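PDB 6O43: Orf11 from Staphylococcus phage P68, which is a potential phage lysin, probably acting on the cell wall of the staphylococcal host. Local coordinates for residues F121-Q124 / D125-R128; T11-Y14 / I15-F19. All coordinates share one frame; numbering follows the deposited sequence. Where two conformers were deposited one is given.

Contact 1. Residues F121-Q124 / D125-R128; sequences FVPQ and DVQR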
ATOM      1  N   PHE A 121     -13.743  10.587 -16.812  1.00 45.66           N
ATOM      2  CA  PHE A 121     -12.765  10.594 -17.893  1.00 47.79           C
ATOM      3  C   PHE A 121     -12.155   9.236 -18.213  1.00 56.24           C
ATOM      4  O   PHE A 121     -11.528   9.113 -19.267  1.00 52.84           O
ATOM      5  CB  PHE A 121     -11.624  11.569 -17.571  1.00 47.66           C
ATOM      6  CG  PHE A 121     -10.774  11.140 -16.406  1.00 45.56           C
ATOM      7  CD1 PHE A 121      -9.670  10.322 -16.599  1.00 53.96           C
ATOM      8  CD2 PHE A 121     -11.080  11.551 -15.119  1.00 43.96           C
ATOM      9  CE1 PHE A 121      -8.884   9.920 -15.526  1.00 54.08           C
ATOM     10  CE2 PHE A 121     -10.301  11.155 -14.042  1.00 41.65           C
ATOM     11  CZ  PHE A 121      -9.200  10.339 -14.246  1.00 44.18           C
ATOM     12  N   VAL A 122     -12.286   8.231 -17.357  1.00 46.48           N
ATOM     13  CA  VAL A 122     -11.630   6.951 -17.647  1.00 47.84           C
ATOM     14  C   VAL A 122     -12.369   6.253 -18.785  1.00 51.30           C
ATOM     15  O   VAL A 122     -13.598   6.072 -18.707  1.00 51.14           O
ATOM     16  CB  VAL A 122     -11.584   6.075 -16.396  1.00 52.70           C
ATOM     17  CG1 VAL A 122     -10.896   4.753 -16.710  1.00 45.26           C
ATOM     18  CG2 VAL A 122     -10.850   6.799 -15.271  1.00 48.77           C
ATOM     19  N   PRO A 123     -11.676   5.856 -19.853  1.00 51.89           N
ATOM     20  CA  PRO A 123     -12.351   5.205 -20.979  1.00 52.31           C
ATOM     21  C   PRO A 123     -13.157   3.993 -20.532  1.00 53.18           C
ATOM     22  O   PRO A 123     -12.801   3.298 -19.577  1.00 48.77           O
ATOM     23  CB  PRO A 123     -11.194   4.806 -21.901  1.00 50.45           C
ATOM     24  CG  PRO A 123     -10.129   5.806 -21.597  1.00 57.09           C
ATOM     25  CD  PRO A 123     -10.247   6.093 -20.122  1.00 55.66           C
ATOM     26  N   GLN A 124     -14.257   3.747 -21.246  1.00 51.49           N
ATOM     27  CA  GLN A 124     -15.173   2.678 -20.863  1.00 58.01           C
ATOM     28  C   GLN A 124     -14.485   1.318 -20.896  1.00 58.83           C
ATOM     29  O   GLN A 124     -14.611   0.521 -19.959  1.00 57.61           O
ATOM     30  CB  GLN A 124     -16.398   2.690 -21.781  1.00 59.10           C
ATOM     31  CG  GLN A 124     -17.576   1.901 -21.244  1.00 61.12           C
ATOM     32  CD  GLN A 124     -17.997   2.363 -19.862  1.00 71.44           C
ATOM     33  OE1 GLN A 124     -18.184   3.559 -19.621  1.00 68.59           O
ATOM     34  NE2 GLN A 124     -18.135   1.417 -18.939  1.00 69.44           N
ATOM     35  N   ASP A 125     -13.745   1.028 -21.969  0.59 57.30           N
ATOM     36  CA  ASP A 125     -13.084  -0.270 -22.059  0.59 59.38           C
ATOM     37  C   ASP A 125     -12.027  -0.441 -20.974  0.59 60.71           C
ATOM     38  O   ASP A 125     -11.755  -1.569 -20.546  0.59 54.01           O
ATOM     39  CB  ASP A 125     -12.477  -0.458 -23.450  0.59 62.60           C
ATOM     40  CG  ASP A 125     -13.531  -0.706 -24.513  0.59 69.39           C
ATOM     41  OD1 ASP A 125     -14.735  -0.638 -24.187  0.59 65.29           O
ATOM     42  OD2 ASP A 125     -13.157  -0.977 -25.674  0.59 76.11           O
ATOM     43  N   VAL A 126     -11.429   0.658 -20.511  1.00 61.46           N
ATOM     44  CA  VAL A 126     -10.509   0.576 -19.382  1.00 55.46           C
ATOM     45  C   VAL A 126     -11.264   0.214 -18.110  1.00 53.33           C
ATOM     46  O   VAL A 126     -10.815  -0.628 -17.322  1.00 44.02           O
ATOM     47  CB  VAL A 126      -9.731   1.895 -19.224  1.00 49.79           C
ATOM     48  CG1 VAL A 126      -9.089   1.966 -17.847  1.00 51.20           C
ATOM     49  CG2 VAL A 126      -8.672   2.019 -20.310  1.00 50.41           C
ATOM     50  N   GLN A 127     -12.420   0.845 -17.886  1.00 53.22           N
ATOM     51  CA  GLN A 127     -13.237   0.498 -16.728  1.00 53.97           C
ATOM     52  C   GLN A 127     -13.642  -0.968 -16.765  1.00 53.67           C
ATOM     53  O   GLN A 127     -13.601  -1.660 -15.741  1.00 52.42           O
ATOM     54  CB  GLN A 127     -14.478   1.394 -16.669  1.00 45.95           C
ATOM     55  CG  GLN A 127     -14.184   2.871 -16.440  1.00 49.71           C
ATOM     56  CD  GLN A 127     -15.447   3.701 -16.285  1.00 51.78           C
ATOM     57  OE1 GLN A 127     -16.381   3.310 -15.585  1.00 45.28           O
ATOM     58  NE2 GLN A 127     -15.484   4.851 -16.949  1.00 47.30           N
ATOM     59  N   ARG A 128     -14.036  -1.459 -17.943  1.00 50.07           N
ATOM     60  CA  ARG A 128     -14.415  -2.861 -18.082  1.00 56.30           C
ATOM     61  C   ARG A 128     -13.276  -3.784 -17.663  1.00 56.35           C
ATOM     62  O   ARG A 128     -13.473  -4.716 -16.875  1.00 57.21           O
ATOM     63  CB  ARG A 128     -14.838  -3.146 -19.523  1.00 58.06           C
ATOM     64  CG  ARG A 128     -16.197  -2.578 -19.890  1.00 66.23           C
ATOM     65  CD  ARG A 128     -16.410  -2.554 -21.398  1.00 74.69           C
ATOM     66  NE  ARG A 128     -15.692  -3.624 -22.086  1.00 78.29           N
ATOM     67  CZ  ARG A 128     -15.999  -4.914 -21.996  1.00 80.33           C
ATOM     68  NH1 ARG A 128     -17.008  -5.303 -21.228  1.00 85.00           N
ATOM     69  NH2 ARG A 128     -15.293  -5.816 -22.664  1.00 79.00           N
TER
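Gln-127 reaches back along the chain from the first turn of a helix and binds the backbone just ahead of it: its amide NE2 donates to Val-122 O over 2.9 Å. The acceptor lies in the plane of the Gln-127 amide, as suits an N-H pointing straight at it, whereas from the carbonyl's side the donor is tilted about 33° out of plane. The glutamine chain runs extended beyond CG (chi2 -176°), which carries the amide the full distance to the residue before the N-cap. On the way its CG passes Val-122 CG1 at 3.8 Å, so one side chain supplies both a polar grip and an apolar flank.

Val-122 CG1 serves a second partner, meeting Val-126 CG1 at 3.5 Å, with the two side chains crossing at about a right angle. Val-122 CG1 stands anti to its own backbone N (chi1 -180°), the setting that turns it to the helix. Beside this pair, Pro-123 CB rests more loosely against Val-126 CG2, 4.1 Å away.

Behind these side chains stands the backbone of the opening turn. Gln-127 N donates to Pro-123 O at 3.0 Å, and Arg-128 N donates to Gln-124 O at 2.9 Å. On the outer surface Arg-128 NE and Asp-125 OD1 lie 3.8 Å apart, a long salt bridge that is doubtful because Asp-125 has two conformers. Farther out, Trp-112 touches both Val-122 and Gln-127, while Tyr-160 touches Pro-123.

The whole is a helix N-terminus, with Pro-123 as the N-cap of helix 124-136, Val-122 packed on Val-126 across the cap, and the Gln-127 amide bonded back to the carbonyl of Val-122.

Contact 2. Residues T11-Y14 / I15-F19; sequences THSY and INDDF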
ATOM      1  N   THR A  11       0.050  -4.908  -6.846  1.00 46.92           N
ATOM      2  CA  THR A  11      -1.326  -4.889  -6.354  1.00 52.99           C
ATOM      3  C   THR A  11      -1.876  -6.294  -6.135  1.00 46.97           C
ATOM      4  O   THR A  11      -2.704  -6.503  -5.241  1.00 48.63           O
ATOM      5  CB  THR A  11      -2.239  -4.121  -7.318  1.00 46.83           C
ATOM      6  OG1 THR A  11      -2.168  -4.700  -8.626  1.00 49.41           O
ATOM      7  CG2 THR A  11      -1.840  -2.656  -7.389  1.00 46.26           C
ATOM      8  N   HIS A  12      -1.439  -7.266  -6.928  1.00 48.95           N
ATOM      9  CA  HIS A  12      -1.993  -8.610  -6.847  1.00 63.77           C
ATOM     10  C   HIS A  12      -1.307  -9.490  -5.808  1.00 55.73           C
ATOM     11  O   HIS A  12      -1.730 -10.633  -5.617  1.00 52.15           O
ATOM     12  CB  HIS A  12      -1.937  -9.285  -8.223  1.00 59.34           C
ATOM     13  CG  HIS A  12      -2.895  -8.700  -9.213  1.00 56.01           C
ATOM     14  ND1 HIS A  12      -2.622  -7.552  -9.925  1.00 55.43           N
ATOM     15  CD2 HIS A  12      -4.134  -9.093  -9.596  1.00 59.17           C
ATOM     16  CE1 HIS A  12      -3.648  -7.267 -10.709  1.00 63.98           C
ATOM     17  NE2 HIS A  12      -4.577  -8.188 -10.530  1.00 55.08           N
ATOM     18  N   SER A  13      -0.278  -8.993  -5.125  1.00 50.16           N
ATOM     19  CA  SER A  13       0.373  -9.763  -4.076  1.00 49.81           C
ATOM     20  C   SER A  13      -0.473  -9.759  -2.804  1.00 55.00           C
ATOM     21  O   SER A  13      -1.288  -8.862  -2.571  1.00 47.91           O
ATOM     22  CB  SER A  13       1.761  -9.196  -3.770  1.00 48.63           C
ATOM     23  OG  SER A  13       2.553  -9.124  -4.943  1.00 55.32           O
ATOM     24  N   TYR A  14      -0.271 -10.782  -1.976  1.00 53.30           N
ATOM     25  CA  TYR A  14      -0.891 -10.807  -0.658  1.00 53.68           C
ATOM     26  C   TYR A  14      -0.202  -9.806   0.263  1.00 46.82           C
ATOM     27  O   TYR A  14       0.998  -9.547   0.143  1.00 46.38           O
ATOM     28  CB  TYR A  14      -0.817 -12.208  -0.054  1.00 52.73           C
ATOM     29  CG  TYR A  14      -1.573 -13.262  -0.830  1.00 57.85           C
ATOM     30  CD1 TYR A  14      -2.963 -13.243  -0.896  1.00 59.49           C
ATOM     31  CD2 TYR A  14      -0.899 -14.287  -1.480  1.00 66.34           C
ATOM     32  CE1 TYR A  14      -3.660 -14.210  -1.598  1.00 62.18           C
ATOM     33  CE2 TYR A  14      -1.585 -15.258  -2.182  1.00 72.12           C
ATOM     34  CZ  TYR A  14      -2.966 -15.215  -2.239  1.00 75.84           C
ATOM     35  OH  TYR A  14      -3.655 -16.182  -2.938  1.00 84.34           O
ATOM     36  N   ILE A  15      -0.976  -9.232   1.190  1.00 45.71           N
ATOM     37  CA  ILE A  15      -0.412  -8.244   2.104  1.00 43.78           C
ATOM     38  C   ILE A  15       0.598  -8.842   3.072  1.00 45.93           C
ATOM     39  O   ILE A  15       1.280  -8.088   3.774  1.00 43.10           O
ATOM     40  CB  ILE A  15      -1.499  -7.516   2.925  1.00 50.63           C
ATOM     41  CG1 ILE A  15      -2.375  -8.517   3.683  1.00 48.50           C
ATOM     42  CG2 ILE A  15      -2.335  -6.602   2.029  1.00 49.12           C
ATOM     43  CD1 ILE A  15      -3.139  -7.897   4.838  1.00 44.88           C
ATOM     44  N   ASN A  16       0.714 -10.169   3.138  1.00 50.08           N
ATOM     45  CA  ASN A  16       1.693 -10.818   4.000  1.00 51.87           C
ATOM     46  C   ASN A  16       2.905 -11.319   3.219  1.00 56.07           C
ATOM     47  O   ASN A  16       3.683 -12.128   3.738  1.00 56.96           O
ATOM     48  CB  ASN A  16       1.037 -11.961   4.782  1.00 51.64           C
ATOM     49  CG  ASN A  16       0.713 -13.162   3.914  1.00 56.41           C
ATOM     50  OD1 ASN A  16       0.795 -13.107   2.687  1.00 57.34           O
ATOM     51  ND2 ASN A  16       0.333 -14.260   4.556  1.00 58.54           N
ATOM     52  N   ASP A  17       3.078 -10.849   1.987  1.00 49.27           N
ATOM     53  CA  ASP A  17       4.220 -11.215   1.158  1.00 56.04           C
ATOM     54  C   ASP A  17       5.432 -10.388   1.582  1.00 55.26           C
ATOM     55  O   ASP A  17       5.375  -9.154   1.572  1.00 47.21           O
ATOM     56  CB  ASP A  17       3.877 -10.975  -0.312  1.00 50.14           C
ATOM     57  CG  ASP A  17       4.915 -11.541  -1.262  1.00 63.57           C
ATOM     58  OD1 ASP A  17       6.080 -11.734  -0.847  1.00 56.49           O
ATOM     59  OD2 ASP A  17       4.557 -11.784  -2.436  1.00 65.41           O
ATOM     60  N   ASP A  18       6.526 -11.057   1.956  1.00 56.28           N
ATOM     61  CA  ASP A  18       7.722 -10.331   2.370  0.64 59.61           C
ATOM     62  C   ASP A  18       8.596  -9.901   1.197  1.00 58.76           C
ATOM     63  O   ASP A  18       9.602  -9.215   1.418  1.00 59.62           O
ATOM     64  CB  ASP A  18       8.548 -11.158   3.369  0.64 58.82           C
ATOM     65  CG  ASP A  18       8.890 -12.545   2.856  0.64 65.09           C
ATOM     66  OD1 ASP A  18       9.422 -12.665   1.733  0.64 66.81           O
ATOM     67  OD2 ASP A  18       8.649 -13.521   3.599  0.64 70.03           O
ATOM     68  N   PHE A  19       8.235 -10.267  -0.033  1.00 61.25           N
ATOM     69  CA  PHE A  19       8.964  -9.841  -1.229  1.00 53.27           C
ATOM     70  C   PHE A  19      10.460 -10.145  -1.124  1.00 65.42           C
ATOM     71  O   PHE A  19      11.299  -9.432  -1.681  1.00 60.55           O
ATOM     72  CB  PHE A  19       8.726  -8.355  -1.506  1.00 51.85           C
ATOM     73  CG  PHE A  19       7.284  -8.016  -1.799  1.00 51.33           C
ATOM     74  CD1 PHE A  19       6.777  -8.142  -3.080  1.00 51.16           C
ATOM     75  CD2 PHE A  19       6.439  -7.576  -0.792  1.00 48.74           C
ATOM     76  CE1 PHE A  19       5.451  -7.830  -3.356  1.00 53.45           C
ATOM     77  CE2 PHE A  19       5.111  -7.260  -1.059  1.00 57.17           C
ATOM     78  CZ  PHE A  19       4.617  -7.387  -2.343  1.00 54.14           C
TER
HETATM   79  O   HOH W   1       1.937 -12.559  -2.635  1.00 52.88           O
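Ser-13 and Phe-19 make the side-chain packing of this loop: Ser-13 CB lies 3.7 Å from Phe-19 CZ, and Ser-13 OG lies 3.5 Å from Phe-19 CE1, while that hydroxyl is hydrogen-bonded to Lys-9 O. Asp-17 also packs on the ring, its CG placed over the centre of one face. Near the turn, Asn-16 OD1 comes within 3.3 Å of Tyr-14 CB and accepts a hydrogen bond from Ser-198 N.

Among the backbone bonds, Asp-17 N donates to Tyr-14 O at 3.1 Å, closing a type I beta turn.

The carboxylate of Asp-17 divides its work. OD1 accepts from Phe-19 N at 2.7 Å, an Asx turn, while OD2 takes a hydrogen bond from a water at 2.7 Å, and that water accepts from Tyr-14 N. With CG anti to the backbone N (chi1 -170°), the group spans the loop from one bend to the next.

The loop connects helix 3-11 to helix 23-30, and within it Ile-15 packs on helix 89-104 and Phe-19 on Ile-185 of helix 177-187, both also touching Ile-143 of helix 143-147.

Two ways of ordering a chain, where a helix begins and where a loop turns, are compared here. Contact 1 is a surface feature, about 23 Å from the centre of the chain, and begins a helix; contact 2 lies partly buried, about 10 Å from that centre, in a loop that joins two helices. They share no element and do not touch, their nearest atoms being about 11 Å apart. At the periphery, a side-chain amide and small aliphatic groups secure the start of a helix. Deeper in, a carboxylate, a water and an aromatic ring fix successive bends, and surrounding helices cover the apolar side chains. An indirect tie exists: His-12 is hydrogen-bonded to Asp-133, on the helix that contact 1 opens.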